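Local coordinates for protein AAR187Cp (Eremothecium gossypii, PDB 3ZIL) that probably regulates the establishment of sister-chromatid cohesion as the cohesin factor Wpl1, whose C-terminal part with the Wap1 domain forms this chain, at residues K233-T238 and L282-N287; D246-L251 and S290-A295; L286-V289 and T294-S297. All coordinates share one frame; numbering follows the deposited sequence.

Interaction 1: K233-T238 and L282-N287; sequences KLTNHT and LGLLLN
Leu284 meets Thr235 through one methyl branch. Its CG stands anti to the backbone N (chi1 173°), which carries the end of the chain toward helix 225-235. CD1 then lies 3.5 Å from Thr235 OG1. This is an apolar touch on a hydroxyl whose main acceptor is Leu231 O, in its own helix.

One turn later, Asn287 has the larger share on this helix. Its CB lies 4.0 Å from Thr235 CB, and its amide passes the threonine toward Asn236. ND2 gives a hydrogen bond of 2.9 Å to Asn236 OD1, and the N-H...O line is straight at 180°. The acceptor lies in the amide plane of Asn287, but the donor sits well above the carbonyl plane of Asn236. The two amide planes are 84° apart. Asn287 OD1 is bonded to Arg370 NH1, so the amide is held at both ends. Asn236 ND2 faces the other way and bonds to the backbone of the bound peptide. A water joins the main chains, 2.7 Å from Thr235 O and 3.0 Å from Asn287 O.

A leucine at Asn287 would probably leave Asn236 OD1 without its amide donor and Arg370 NH1 without this acceptor.

The contact joins the last turn of helix 225-235 to helix 272-289 inside the all-helical Wap1 domain. Phe211 of helix 201-215 packs on Thr235. On helix 272-289, Leu282 and Leu286 pack against helix 321-336.

Interaction 2: D246-L251 and S290-A295; sequences DLLPSL and SEATTA
Leu248 meets two alanines, Ala292 and Ala295, and the contact across the segments is wholly apolar. Its CB lies 3.8 Å from Ala295 CB. Further out, CD1 lies 4.0 Å from Ala292 CB. The leucine thus touches Ala295 with the base of its side chain and Ala292 with one methyl. Its CG is anti to the carbonyl carbon (chi1 -59°), which places CD1 on the Ala292 side.

This is a junction between helices in the all-helical Wap1 domain, a member of the TPR clan. Helix 248-261 brings its first turn against the start of the short helix 293-296, with Ala292 at the N-cap position. Other apolar groups extend the packing: Leu241, Phe211 and Ile288 all touch Leu248.

The polar bonds lie off this apolar patch, within the linker and toward other parts of the chain. Ser290 OG bonds back to Leu286 O at the end of helix 272-289. Glu291 OE2 forms a salt bridge with Arg370 NH2, and its side chain also packs on Thr238 and Leu241.

Interaction 3: L286-V289 and T294-S297; sequences LNIV and TAAS
Thr294 O accepts two bonds from Ser297, where helix 293-296 ends. Ser297 OG donates at 2.8 Å from above the carbonyl plane, 37° out of it. The backbone Ser297 N adds a weak bond at 3.3 Å. Thr293 O is a second acceptor that shares the same hydroxyl, so the serine side chain folds back over the short helix.

Across the contact there is only packing. Val289 and Ala296 are the nearest pair, with CA atoms 4.4 Å apart. Ala296 CB sits 3.4 Å from Val289 O and 3.7 Å from Val289 CB. Val289 CG1 is anti to the carbonyl carbon (chi1 -57°), and this places it 3.8 Å from Ala296 CA. The valine thus touches both CA and CB of Ala296.

Ile288 works beside it. Its CG2 branch meets Ala295 CB at 3.8 Å. Its side chain also packs on Leu251 and Val252 of helix 248-261. On the valine side, Val289 touches Tyr332 and Ala296 touches Ala336, both of helix 321-336.

Helix 272-289 and helix 293-296 are separated by three residues, and the end of the first packs on the second. This three-residue connection folds the short helix 293-296 back on the end of helix 272-289, as one helix-to-helix turn within the all-helical Wap1 domain.

In the fold
From the N terminus, helix 225-235 comes first. Interaction 1 joins its end to helix 272-289 and closes a loop of 43 intervening residues. Interaction 2 starts within that loop, at residues 246-251, and ends beyond it, at 290-295, so the two contacts cross. They also touch each other. Interaction 3 is local. It spans four residues, beginning on the segment where interaction 1 ends and finishing on the one where interaction 2 ends. Interactions 2 and 3 touch as well. Together the three tie helices 225-235 and 248-261 to helix 272-289 and the short helix 293-296 that follows it.

Interaction 1: K233-T238 and L282-N287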
loop_
_atom_site.group_PDB
_atom_site.type_symbol
_atom_site.label_atom_id
_atom_site.label_comp_id
_atom_site.label_asym_id
_atom_site.label_seq_id
_atom_site.Cartn_x
_atom_site.Cartn_y
_atom_site.Cartn_z
ATOM N N LYS A 233 3.898 -8.935 -1.099
ATOM C CA LYS A 233 5.168 -8.309 -1.155
ATOM C C LYS A 233 6.028 -8.555 0.055
ATOM O O LYS A 233 7.172 -8.802 -0.105
ATOM C CB LYS A 233 5.121 -6.822 -1.506
ATOM C CG LYS A 233 6.395 -6.366 -2.211
ATOM C CD LYS A 233 6.305 -5.127 -3.073
ATOM C CE LYS A 233 7.675 -4.600 -3.451
ATOM N NZ LYS A 233 7.751 -3.169 -3.828
ATOM N N LEU A 234 5.461 -8.518 1.242
ATOM C CA LEU A 234 6.280 -8.774 2.444
ATOM C C LEU A 234 6.696 -10.262 2.491
ATOM O O LEU A 234 7.814 -10.584 2.840
ATOM C CB LEU A 234 5.550 -8.366 3.714
ATOM C CG LEU A 234 5.149 -6.876 3.940
ATOM C CD1 LEU A 234 3.942 -6.701 4.900
ATOM C CD2 LEU A 234 6.400 -6.199 4.451
ATOM N N THR A 235 5.777 -11.145 2.118
ATOM C CA THR A 235 6.051 -12.554 2.154
ATOM C C THR A 235 6.967 -13.082 1.039
ATOM O O THR A 235 7.298 -14.281 1.052
ATOM C CB THR A 235 4.788 -13.393 2.310
ATOM O OG1 THR A 235 3.829 -13.069 1.292
ATOM C CG2 THR A 235 4.177 -13.195 3.681
ATOM N N ASN A 236 7.384 -12.202 0.098
ATOM C CA ASN A 236 8.346 -12.538 -0.928
ATOM C C ASN A 236 9.685 -12.811 -0.242
ATOM O O ASN A 236 10.498 -13.557 -0.746
ATOM C CB ASN A 236 8.546 -11.398 -1.951
ATOM C CG ASN A 236 7.385 -11.246 -2.936
ATOM O OD1 ASN A 236 6.604 -12.183 -3.159
ATOM N ND2 ASN A 236 7.317 -10.084 -3.600
ATOM N N HIS A 237 9.923 -12.188 0.908
ATOM C CA HIS A 237 11.163 -12.414 1.669
ATOM C C HIS A 237 10.925 -13.490 2.643
ATOM O O HIS A 237 10.163 -13.317 3.616
ATOM C CB HIS A 237 11.534 -11.108 2.376
ATOM C CG HIS A 237 11.615 -9.962 1.426
ATOM N ND1 HIS A 237 12.681 -9.770 0.644
ATOM C CD2 HIS A 237 10.655 -8.990 1.055
ATOM C CE1 HIS A 237 12.445 -8.735 -0.177
ATOM N NE2 HIS A 237 11.194 -8.254 0.097
ATOM N N THR A 238 11.522 -14.649 2.371
ATOM C CA THR A 238 11.205 -15.856 3.125
ATOM C C THR A 238 11.649 -15.711 4.556
ATOM O O THR A 238 11.018 -16.286 5.446
ATOM C CB THR A 238 11.793 -17.149 2.493
ATOM O OG1 THR A 238 13.166 -16.943 2.268
ATOM C CG2 THR A 238 11.160 -17.403 1.140
ATOM N N LEU A 282 -4.895 -16.379 -3.358
ATOM C CA LEU A 282 -4.119 -17.588 -3.718
ATOM C C LEU A 282 -2.611 -17.263 -3.857
ATOM O O LEU A 282 -1.790 -18.024 -3.437
ATOM C CB LEU A 282 -4.648 -18.217 -5.022
ATOM C CG LEU A 282 -6.008 -18.908 -4.830
ATOM C CD1 LEU A 282 -6.834 -19.028 -6.124
ATOM C CD2 LEU A 282 -5.877 -20.299 -4.163
ATOM N N GLY A 283 -2.285 -16.129 -4.449
ATOM C CA GLY A 283 -0.899 -15.688 -4.552
ATOM C C GLY A 283 -0.356 -15.579 -3.134
ATOM O O GLY A 283 0.780 -15.997 -2.869
ATOM N N LEU A 284 -1.161 -15.075 -2.195
ATOM C CA LEU A 284 -0.618 -14.966 -0.818
ATOM C C LEU A 284 -0.462 -16.370 -0.171
ATOM O O LEU A 284 0.582 -16.673 0.405
ATOM C CB LEU A 284 -1.425 -13.984 0.032
ATOM C CG LEU A 284 -1.036 -13.946 1.496
ATOM C CD1 LEU A 284 0.420 -13.495 1.626
ATOM C CD2 LEU A 284 -1.957 -13.025 2.267
ATOM N N LEU A 285 -1.518 -17.208 -0.260
ATOM C CA LEU A 285 -1.357 -18.621 0.060
ATOM C C LEU A 285 -0.054 -19.250 -0.510
ATOM O O LEU A 285 0.696 -19.922 0.242
ATOM C CB LEU A 285 -2.563 -19.440 -0.351
ATOM C CG LEU A 285 -3.735 -19.163 0.628
ATOM C CD1 LEU A 285 -5.062 -19.627 0.058
ATOM C CD2 LEU A 285 -3.403 -19.843 1.952
ATOM N N LEU A 286 0.160 -19.084 -1.801
ATOM C CA LEU A 286 1.311 -19.671 -2.501
ATOM C C LEU A 286 2.648 -19.250 -1.870
ATOM O O LEU A 286 3.539 -20.098 -1.648
ATOM C CB LEU A 286 1.268 -19.330 -4.010
ATOM C CG LEU A 286 2.417 -19.977 -4.857
ATOM C CD1 LEU A 286 2.257 -21.490 -4.905
ATOM C CD2 LEU A 286 2.420 -19.428 -6.303
ATOM N N ASN A 287 2.757 -17.946 -1.585
ATOM C CA ASN A 287 3.899 -17.388 -0.921
ATOM C C ASN A 287 4.134 -18.113 0.408
ATOM O O ASN A 287 5.251 -18.464 0.741
ATOM C CB ASN A 287 3.769 -15.865 -0.731
ATOM C CG ASN A 287 4.717 -15.093 -1.676
ATOM O OD1 ASN A 287 5.285 -15.691 -2.626
ATOM N ND2 ASN A 287 4.879 -13.780 -1.440
HETATM O O HOH W 1 7.390 -16.653 -0.189
HETATM O O HOH W 2 7.565 -14.803 -4.019
#

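Interaction 2: D246-L251 and S290-A295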
loop_
_atom_site.group_PDB
_atom_site.type_symbol
_atom_site.label_atom_id
_atom_site.label_comp_id
_atom_site.label_asym_id
_atom_site.label_seq_id
_atom_site.Cartn_x
_atom_site.Cartn_y
_atom_site.Cartn_z
ATOM N N ASP A 246 4.872 -18.511 13.690
ATOM C CA ASP A 246 3.828 -18.970 14.589
ATOM C C ASP A 246 2.444 -18.365 14.222
ATOM O O ASP A 246 1.403 -18.856 14.653
ATOM C CB ASP A 246 4.185 -18.653 16.012
ATOM C CG ASP A 246 4.537 -17.154 16.233
ATOM O OD1 ASP A 246 5.646 -16.677 15.880
ATOM O OD2 ASP A 246 3.662 -16.458 16.784
ATOM N N LEU A 247 2.462 -17.297 13.431
ATOM C CA LEU A 247 1.221 -16.658 12.895
ATOM C C LEU A 247 0.686 -17.269 11.589
ATOM O O LEU A 247 -0.408 -16.933 11.132
ATOM C CB LEU A 247 1.479 -15.192 12.622
ATOM C CG LEU A 247 1.869 -14.429 13.882
ATOM C CD1 LEU A 247 2.031 -12.989 13.544
ATOM C CD2 LEU A 247 0.815 -14.567 15.006
ATOM N N LEU A 248 1.462 -18.124 10.952
ATOM C CA LEU A 248 1.121 -18.536 9.552
ATOM C C LEU A 248 -0.113 -19.455 9.409
ATOM O O LEU A 248 -0.946 -19.234 8.501
ATOM C CB LEU A 248 2.322 -19.126 8.817
ATOM C CG LEU A 248 3.537 -18.186 8.681
ATOM C CD1 LEU A 248 4.735 -18.895 8.098
ATOM C CD2 LEU A 248 3.235 -16.850 7.998
ATOM N N PRO A 249 -0.284 -20.422 10.338
ATOM C CA PRO A 249 -1.454 -21.285 10.180
ATOM C C PRO A 249 -2.713 -20.467 10.337
ATOM O O PRO A 249 -3.710 -20.760 9.705
ATOM C CB PRO A 249 -1.336 -22.259 11.365
ATOM C CG PRO A 249 0.167 -22.440 11.492
ATOM C CD PRO A 249 0.751 -21.051 11.217
ATOM N N SER A 250 -2.696 -19.467 11.221
ATOM C CA SER A 250 -3.871 -18.656 11.390
ATOM C C SER A 250 -4.195 -17.856 10.106
ATOM O O SER A 250 -5.361 -17.727 9.631
ATOM C CB SER A 250 -3.646 -17.660 12.543
ATOM O OG SER A 250 -4.917 -17.155 12.780
ATOM N N LEU A 251 -3.194 -17.225 9.554
ATOM C CA LEU A 251 -3.442 -16.524 8.296
ATOM C C LEU A 251 -3.964 -17.531 7.198
ATOM O O LEU A 251 -4.960 -17.295 6.482
ATOM C CB LEU A 251 -2.171 -15.822 7.889
ATOM C CG LEU A 251 -2.125 -15.042 6.568
ATOM C CD1 LEU A 251 -3.284 -14.001 6.553
ATOM C CD2 LEU A 251 -0.742 -14.395 6.385
ATOM N N SER A 290 4.309 -22.626 -0.192
ATOM C CA SER A 290 5.475 -23.164 -0.907
ATOM C C SER A 290 6.738 -23.017 -0.046
ATOM O O SER A 290 7.765 -23.591 -0.339
ATOM C CB SER A 290 5.671 -22.433 -2.231
ATOM O OG SER A 290 6.072 -21.092 -1.981
ATOM N N GLU A 291 6.694 -22.215 1.015
ATOM C CA GLU A 291 7.909 -21.986 1.821
ATOM C C GLU A 291 7.760 -22.598 3.217
ATOM O O GLU A 291 8.713 -22.825 3.872
ATOM C CB GLU A 291 8.186 -20.495 1.976
ATOM C CG GLU A 291 8.262 -19.713 0.658
ATOM C CD GLU A 291 9.521 -20.082 -0.141
ATOM O OE1 GLU A 291 10.411 -20.736 0.422
ATOM O OE2 GLU A 291 9.648 -19.705 -1.312
ATOM N N ALA A 292 6.560 -22.804 3.700
ATOM C CA ALA A 292 6.400 -23.244 5.119
ATOM C C ALA A 292 5.576 -24.484 5.109
ATOM O O ALA A 292 4.368 -24.398 5.110
ATOM C CB ALA A 292 5.744 -22.182 6.005
ATOM N N THR A 293 6.231 -25.645 5.095
ATOM C CA THR A 293 5.478 -26.910 4.938
ATOM C C THR A 293 4.548 -27.173 6.160
ATOM O O THR A 293 3.416 -27.676 6.022
ATOM C CB THR A 293 6.415 -28.063 4.506
ATOM O OG1 THR A 293 6.272 -29.149 5.403
ATOM C CG2 THR A 293 7.883 -27.613 4.475
ATOM N N THR A 294 4.948 -26.673 7.336
ATOM C CA THR A 294 4.079 -26.742 8.516
ATOM C C THR A 294 2.734 -25.989 8.234
ATOM O O THR A 294 1.643 -26.528 8.491
ATOM C CB THR A 294 4.805 -26.130 9.742
ATOM O OG1 THR A 294 4.917 -24.710 9.531
ATOM C CG2 THR A 294 6.236 -26.688 9.859
ATOM N N ALA A 295 2.822 -24.747 7.742
ATOM C CA ALA A 295 1.606 -23.967 7.303
ATOM C C ALA A 295 0.812 -24.564 6.104
ATOM O O ALA A 295 -0.423 -24.489 6.037
ATOM C CB ALA A 295 1.976 -22.512 7.042
#

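Interaction 3: L286-V289 and T294-S297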
loop_
_atom_site.group_PDB
_atom_site.type_symbol
_atom_site.label_atom_id
_atom_site.label_comp_id
_atom_site.label_asym_id
_atom_site.label_seq_id
_atom_site.Cartn_x
_atom_site.Cartn_y
_atom_site.Cartn_z
ATOM N N LEU A 286 0.160 -19.084 -1.801
ATOM C CA LEU A 286 1.311 -19.671 -2.501
ATOM C C LEU A 286 2.648 -19.250 -1.870
ATOM O O LEU A 286 3.539 -20.098 -1.648
ATOM C CB LEU A 286 1.268 -19.330 -4.010
ATOM C CG LEU A 286 2.417 -19.977 -4.857
ATOM C CD1 LEU A 286 2.257 -21.490 -4.905
ATOM C CD2 LEU A 286 2.420 -19.428 -6.303
ATOM N N ASN A 287 2.757 -17.946 -1.585
ATOM C CA ASN A 287 3.899 -17.388 -0.921
ATOM C C ASN A 287 4.134 -18.113 0.408
ATOM O O ASN A 287 5.251 -18.464 0.741
ATOM C CB ASN A 287 3.769 -15.865 -0.731
ATOM C CG ASN A 287 4.717 -15.093 -1.676
ATOM O OD1 ASN A 287 5.285 -15.691 -2.626
ATOM N ND2 ASN A 287 4.879 -13.780 -1.440
ATOM N N ILE A 288 3.072 -18.414 1.124
ATOM C CA ILE A 288 3.249 -19.011 2.481
ATOM C C ILE A 288 3.438 -20.522 2.319
ATOM O O ILE A 288 4.398 -21.100 2.896
ATOM C CB ILE A 288 2.004 -18.736 3.382
ATOM C CG1 ILE A 288 1.826 -17.219 3.638
ATOM C CG2 ILE A 288 2.074 -19.473 4.743
ATOM C CD1 ILE A 288 0.427 -16.844 4.062
ATOM N N VAL A 289 2.538 -21.178 1.554
ATOM C CA VAL A 289 2.561 -22.633 1.574
ATOM C C VAL A 289 3.716 -23.302 0.826
ATOM O O VAL A 289 4.033 -24.455 1.188
ATOM C CB VAL A 289 1.268 -23.290 1.099
ATOM C CG1 VAL A 289 0.105 -22.789 1.954
ATOM C CG2 VAL A 289 1.092 -23.099 -0.409
ATOM N N THR A 294 4.948 -26.673 7.336
ATOM C CA THR A 294 4.079 -26.742 8.516
ATOM C C THR A 294 2.734 -25.989 8.234
ATOM O O THR A 294 1.643 -26.528 8.491
ATOM C CB THR A 294 4.805 -26.130 9.742
ATOM O OG1 THR A 294 4.917 -24.710 9.531
ATOM C CG2 THR A 294 6.236 -26.688 9.859
ATOM N N ALA A 295 2.822 -24.747 7.742
ATOM C CA ALA A 295 1.606 -23.967 7.303
ATOM C C ALA A 295 0.812 -24.564 6.104
ATOM O O ALA A 295 -0.423 -24.489 6.037
ATOM C CB ALA A 295 1.976 -22.512 7.042
ATOM N N ALA A 296 1.526 -25.157 5.156
ATOM C CA ALA A 296 0.877 -25.895 4.022
ATOM C C ALA A 296 -0.081 -27.031 4.500
ATOM O O ALA A 296 -1.099 -27.357 3.847
ATOM C CB ALA A 296 1.934 -26.398 3.030
ATOM N N SER A 297 0.184 -27.582 5.678
ATOM C CA SER A 297 -0.637 -28.670 6.191
ATOM C C SER A 297 -1.727 -28.238 7.128
ATOM O O SER A 297 -2.439 -29.090 7.687
ATOM C CB SER A 297 0.243 -29.748 6.862
ATOM O OG SER A 297 1.093 -29.164 7.818
#